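Uncharacterized protein (Bacteroides uniformis, PDB 4K61) is of unknown function but belongs to the PepSY-like, putative beta-lactamase-inhibitor-like family, built here around an antiparallel beta sheet. Local coordinates at residues W24-E28 with S29-A33; V89-P92 with K93-S96. One frame throughout, in Å; residues are numbered along the deposited sequence.

Contact 1 (W24-E28 with S29-A33); sequences WSHDE and SYYVA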
# COMPACT_ATOMS: atom_id res chain seq x y z
N TRP A 24 -13.47 -8.26 3.13
CA TRP A 24 -13.69 -7.63 1.81
C TRP A 24 -14.29 -6.22 1.92
O TRP A 24 -15.20 -5.97 2.73
CB TRP A 24 -14.62 -8.49 0.95
CG TRP A 24 -14.00 -9.78 0.51
CD1 TRP A 24 -14.16 -10.99 1.09
CD2 TRP A 24 -13.15 -9.98 -0.64
NE1 TRP A 24 -13.43 -11.94 0.40
CE2 TRP A 24 -12.80 -11.35 -0.66
CE3 TRP A 24 -12.61 -9.13 -1.61
CZ2 TRP A 24 -11.95 -11.89 -1.64
CZ3 TRP A 24 -11.77 -9.68 -2.59
CH2 TRP A 24 -11.46 -11.05 -2.60
N SER A 25 -13.80 -5.33 1.08
CA SER A 25 -14.35 -3.99 0.97
C SER A 25 -14.33 -3.55 -0.49
O SER A 25 -13.87 -4.29 -1.36
CB SER A 25 -13.57 -2.99 1.85
OG SER A 25 -12.24 -2.87 1.42
N HIS A 26 -14.92 -2.38 -0.74
CA HIS A 26 -15.03 -1.80 -2.07
C HIS A 26 -14.21 -0.50 -2.08
O HIS A 26 -14.20 0.22 -1.09
CB HIS A 26 -16.49 -1.48 -2.36
CG HIS A 26 -17.34 -2.69 -2.63
ND1 HIS A 26 -18.50 -2.59 -3.37
CD2 HIS A 26 -17.22 -3.99 -2.28
CE1 HIS A 26 -19.07 -3.78 -3.45
NE2 HIS A 26 -18.32 -4.65 -2.79
N ASP A 27 -13.48 -0.24 -3.16
CA ASP A 27 -12.61 0.95 -3.25
C ASP A 27 -12.72 1.38 -4.69
O ASP A 27 -12.18 0.74 -5.59
CB ASP A 27 -11.16 0.60 -2.88
CG ASP A 27 -10.21 1.80 -2.96
OD1 ASP A 27 -10.63 2.92 -3.32
OD2 ASP A 27 -9.00 1.57 -2.66
N GLU A 28 -13.47 2.46 -4.89
CA GLU A 28 -13.96 2.88 -6.19
C GLU A 28 -14.37 1.69 -7.10
O GLU A 28 -15.39 1.02 -6.84
CB GLU A 28 -13.02 3.95 -6.80
CG GLU A 28 -11.63 3.57 -7.30
CD GLU A 28 -10.74 4.80 -7.58
OE1 GLU A 28 -11.01 5.93 -7.06
OE2 GLU A 28 -9.75 4.64 -8.34
N SER A 29 -13.57 1.41 -8.12
CA SER A 29 -13.87 0.35 -9.10
C SER A 29 -13.47 -1.08 -8.67
O SER A 29 -13.61 -2.01 -9.46
CB SER A 29 -13.09 0.67 -10.38
OG SER A 29 -13.42 -0.29 -11.37
N TYR A 30 -12.94 -1.26 -7.46
CA TYR A 30 -12.24 -2.50 -7.09
C TYR A 30 -12.77 -3.16 -5.84
O TYR A 30 -13.39 -2.51 -4.97
CB TYR A 30 -10.76 -2.16 -6.86
CG TYR A 30 -10.14 -1.49 -8.04
CD1 TYR A 30 -9.74 -2.24 -9.15
CD2 TYR A 30 -9.97 -0.12 -8.07
CE1 TYR A 30 -9.21 -1.62 -10.27
CE2 TYR A 30 -9.42 0.50 -9.17
CZ TYR A 30 -9.04 -0.26 -10.26
OH TYR A 30 -8.52 0.39 -11.34
N TYR A 31 -12.57 -4.47 -5.76
CA TYR A 31 -12.79 -5.24 -4.55
C TYR A 31 -11.46 -5.31 -3.86
O TYR A 31 -10.44 -5.60 -4.49
CB TYR A 31 -13.24 -6.65 -4.89
CG TYR A 31 -14.50 -6.67 -5.68
CD1 TYR A 31 -15.75 -6.59 -5.05
CD2 TYR A 31 -14.47 -6.74 -7.06
CE1 TYR A 31 -16.90 -6.57 -5.78
CE2 TYR A 31 -15.62 -6.72 -7.79
CZ TYR A 31 -16.84 -6.65 -7.15
OH TYR A 31 -17.99 -6.65 -7.87
N VAL A 32 -11.47 -5.12 -2.54
CA VAL A 32 -10.23 -5.19 -1.79
C VAL A 32 -10.35 -6.27 -0.75
O VAL A 32 -11.28 -6.27 0.08
CB VAL A 32 -9.90 -3.84 -1.11
CG1 VAL A 32 -8.60 -3.95 -0.32
CG2 VAL A 32 -9.85 -2.72 -2.16
N ALA A 33 -9.40 -7.22 -0.81
CA ALA A 33 -9.23 -8.25 0.20
C ALA A 33 -8.18 -7.83 1.18
O ALA A 33 -7.08 -7.43 0.79
CB ALA A 33 -8.83 -9.57 -0.44
O HOH W 1 -11.02 -4.87 3.07
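Strand 24-27 turns back on strand 30-33 through a type II' beta turn from Asp27 to Tyr30, and two hydrogen-bonded pairs, Asp27 with Tyr30 and Ser25 with Val32, tie the backbones together. Within the second pair Val32 N donates to Ser25 O at 2.8 Å. Trp24, His26, Tyr31 and Ala33 share one face of the sheet. Because Trp24 CG lies anti to its own carbonyl carbon (chi1 -69°), the indole swings across to the neighbouring strand, and Ala33 CB sits over its six-membered ring, 3.6 Å from CZ3. This is a CH-pi contact that suits the small methyl; Leu12 of helix 6-15 touches both residues. Next along, His26 and Tyr31 run side by side and form a T-shaped pair, the tyrosine edge turned to the imidazole face with planes at 83°. His26 NE2 approaches Tyr31 CE1 at 3.8 Å, but its hydrogen bond goes to Trp3 O, which, with the edge-to-face Trp3 ring, would limit the imidazole's rotation.

On the other face Asp27 CB packs on Val32 CG2 at 3.6 Å. Asp27 OD2 accepts hydrogen bonds from two donors, Trp45 NE1 and Ala136 N, which would probably favour the charged carboxylate. Ser25 OG, 3.6 Å from Val32 CB, holds a water that also donates a weak bond to Val32 O. At the bend Glu28 takes positive phi (37°), as the first corner of a type II' turn requires, and its CG lies 4.1 Å from Tyr30 CD2. Together these features make a tight two-residue beta hairpin, placed at one margin of the antiparallel sheet.

Contact 2 (V89-P92 with K93-S96); sequences VQFP and KWQS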
# COMPACT_ATOMS: atom_id res chain seq x y z
N VAL A 89 4.25 -1.57 -2.18
CA VAL A 89 3.19 -1.57 -3.18
C VAL A 89 3.70 -2.28 -4.43
O VAL A 89 4.70 -1.86 -5.07
CB VAL A 89 2.79 -0.13 -3.54
CG1 VAL A 89 1.61 -0.15 -4.49
CG2 VAL A 89 2.48 0.70 -2.31
N GLN A 90 2.96 -3.31 -4.83
CA GLN A 90 3.31 -4.10 -6.00
C GLN A 90 2.15 -4.16 -7.00
O GLN A 90 0.96 -3.96 -6.64
CB GLN A 90 3.67 -5.52 -5.56
CG GLN A 90 4.88 -5.62 -4.62
CD GLN A 90 5.08 -7.05 -4.13
OE1 GLN A 90 4.47 -7.48 -3.16
NE2 GLN A 90 5.90 -7.80 -4.84
N PHE A 91 2.53 -4.39 -8.23
CA PHE A 91 1.63 -4.34 -9.40
C PHE A 91 2.00 -5.46 -10.36
O PHE A 91 3.15 -5.89 -10.41
CB PHE A 91 1.80 -3.04 -10.17
CG PHE A 91 1.67 -1.80 -9.36
CD1 PHE A 91 0.43 -1.31 -9.01
CD2 PHE A 91 2.81 -1.11 -8.97
CE1 PHE A 91 0.32 -0.15 -8.28
CE2 PHE A 91 2.71 0.05 -8.25
CZ PHE A 91 1.47 0.54 -7.89
N PRO A 92 1.02 -5.90 -11.18
CA PRO A 92 1.33 -6.99 -12.07
C PRO A 92 2.29 -6.60 -13.18
O PRO A 92 3.09 -7.42 -13.59
CB PRO A 92 -0.04 -7.41 -12.63
CG PRO A 92 -0.94 -6.25 -12.38
CD PRO A 92 -0.42 -5.60 -11.14
N LYS A 93 2.25 -5.34 -13.62
CA LYS A 93 3.06 -4.92 -14.77
C LYS A 93 3.91 -3.66 -14.58
O LYS A 93 4.54 -3.21 -15.52
CB LYS A 93 2.15 -4.71 -15.98
CG LYS A 93 1.37 -5.96 -16.36
CD LYS A 93 0.49 -5.74 -17.58
CE LYS A 93 -0.42 -6.93 -17.82
NZ LYS A 93 -1.14 -6.79 -19.12
N TRP A 94 3.90 -3.08 -13.39
CA TRP A 94 4.69 -1.87 -13.13
C TRP A 94 5.68 -2.11 -12.03
O TRP A 94 5.53 -3.07 -11.26
CB TRP A 94 3.80 -0.73 -12.70
CG TRP A 94 2.60 -0.51 -13.57
CD1 TRP A 94 2.46 -0.81 -14.91
CD2 TRP A 94 1.40 0.14 -13.18
NE1 TRP A 94 1.22 -0.41 -15.34
CE2 TRP A 94 0.55 0.17 -14.30
CE3 TRP A 94 0.94 0.67 -11.99
CZ2 TRP A 94 -0.72 0.74 -14.27
CZ3 TRP A 94 -0.31 1.23 -11.95
CH2 TRP A 94 -1.14 1.26 -13.08
N GLN A 95 6.67 -1.22 -11.92
CA GLN A 95 7.68 -1.29 -10.84
C GLN A 95 7.04 -1.10 -9.47
O GLN A 95 6.09 -0.32 -9.28
CB GLN A 95 8.79 -0.23 -11.01
CG GLN A 95 9.97 -0.40 -10.05
CD GLN A 95 11.16 0.47 -10.43
OE1 GLN A 95 12.22 -0.02 -10.76
NE2 GLN A 95 10.98 1.78 -10.37
N SER A 96 7.59 -1.80 -8.49
CA SER A 96 7.11 -1.66 -7.11
C SER A 96 7.48 -0.28 -6.52
O SER A 96 8.38 0.42 -6.99
CB SER A 96 7.68 -2.75 -6.23
OG SER A 96 7.22 -4.02 -6.68
O HOH W 2 8.36 -6.47 -6.69
O HOH W 3 5.36 -4.34 -8.80
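Over one face of the Phe91 ring, close to its centre, lies Trp94 CE3, while Gln95 O meets the ring's edge in plane, 3.4 Å from CD2. The residues belong to the loop of the beta hairpin formed by strands 82-90 and 97-103, where the chain doubles back and brings Phe91 against the side chain three positions on and the carbonyl four positions on. The Phe91 and Trp94 rings are neither stacked nor T-shaped: their planes meet at 48° and the centroids are 4.9 Å apart. The contact runs through the benzo side of the indole, with CE3 3.6 Å from Phe91 CD1. Phe91 CG stands anti to its carbonyl carbon (chi1 -53°), directing the phenyl toward the returning chain; the ring is buried, with Met54, Ile97 and Phe139 also touching it, as suits a purely apolar side chain. Trp94, by contrast, is an exposed indole whose benzo side covers part of the Phe91 face.

Pro92, whose nitrogen has no hydrogen to offer, fits a bend where the chain leaves the strand pairing. Across the base of the loop, Ser96 CA comes 3.2 Å from Val89 O in a CA-H...O contact. Gln90 sends its OE1 to Gln55 NE2, while its CG lies 3.5 Å from Ser96 OG. Between 89-92 and 93-96 there is no direct hydrogen bond; instead one water accepts from Phe91 N at 2.9 Å, donates to Trp94 O at 2.8 Å and bonds Ser96 OG.

Contacts 1 and 2 are successive along the chain and both reach the same antiparallel sheet, with centres about 18 Å apart and nearest atoms about 8 Å apart, so they do not touch. The 24-33 contact joins an outermost strand to its neighbour, whereas the 89-96 contact bridges two strands inside the sheet order. The C-terminal segment reaches both: Ala136 of helix 136-139 meets contact 1, Phe139 of the same helix packs on Val89 and Phe91, and Leu140 touches both Tyr30 and Trp94. With the function unknown, neither contact can be assigned to an active site, and the two are related through this shared sheet and the chain end that spans them.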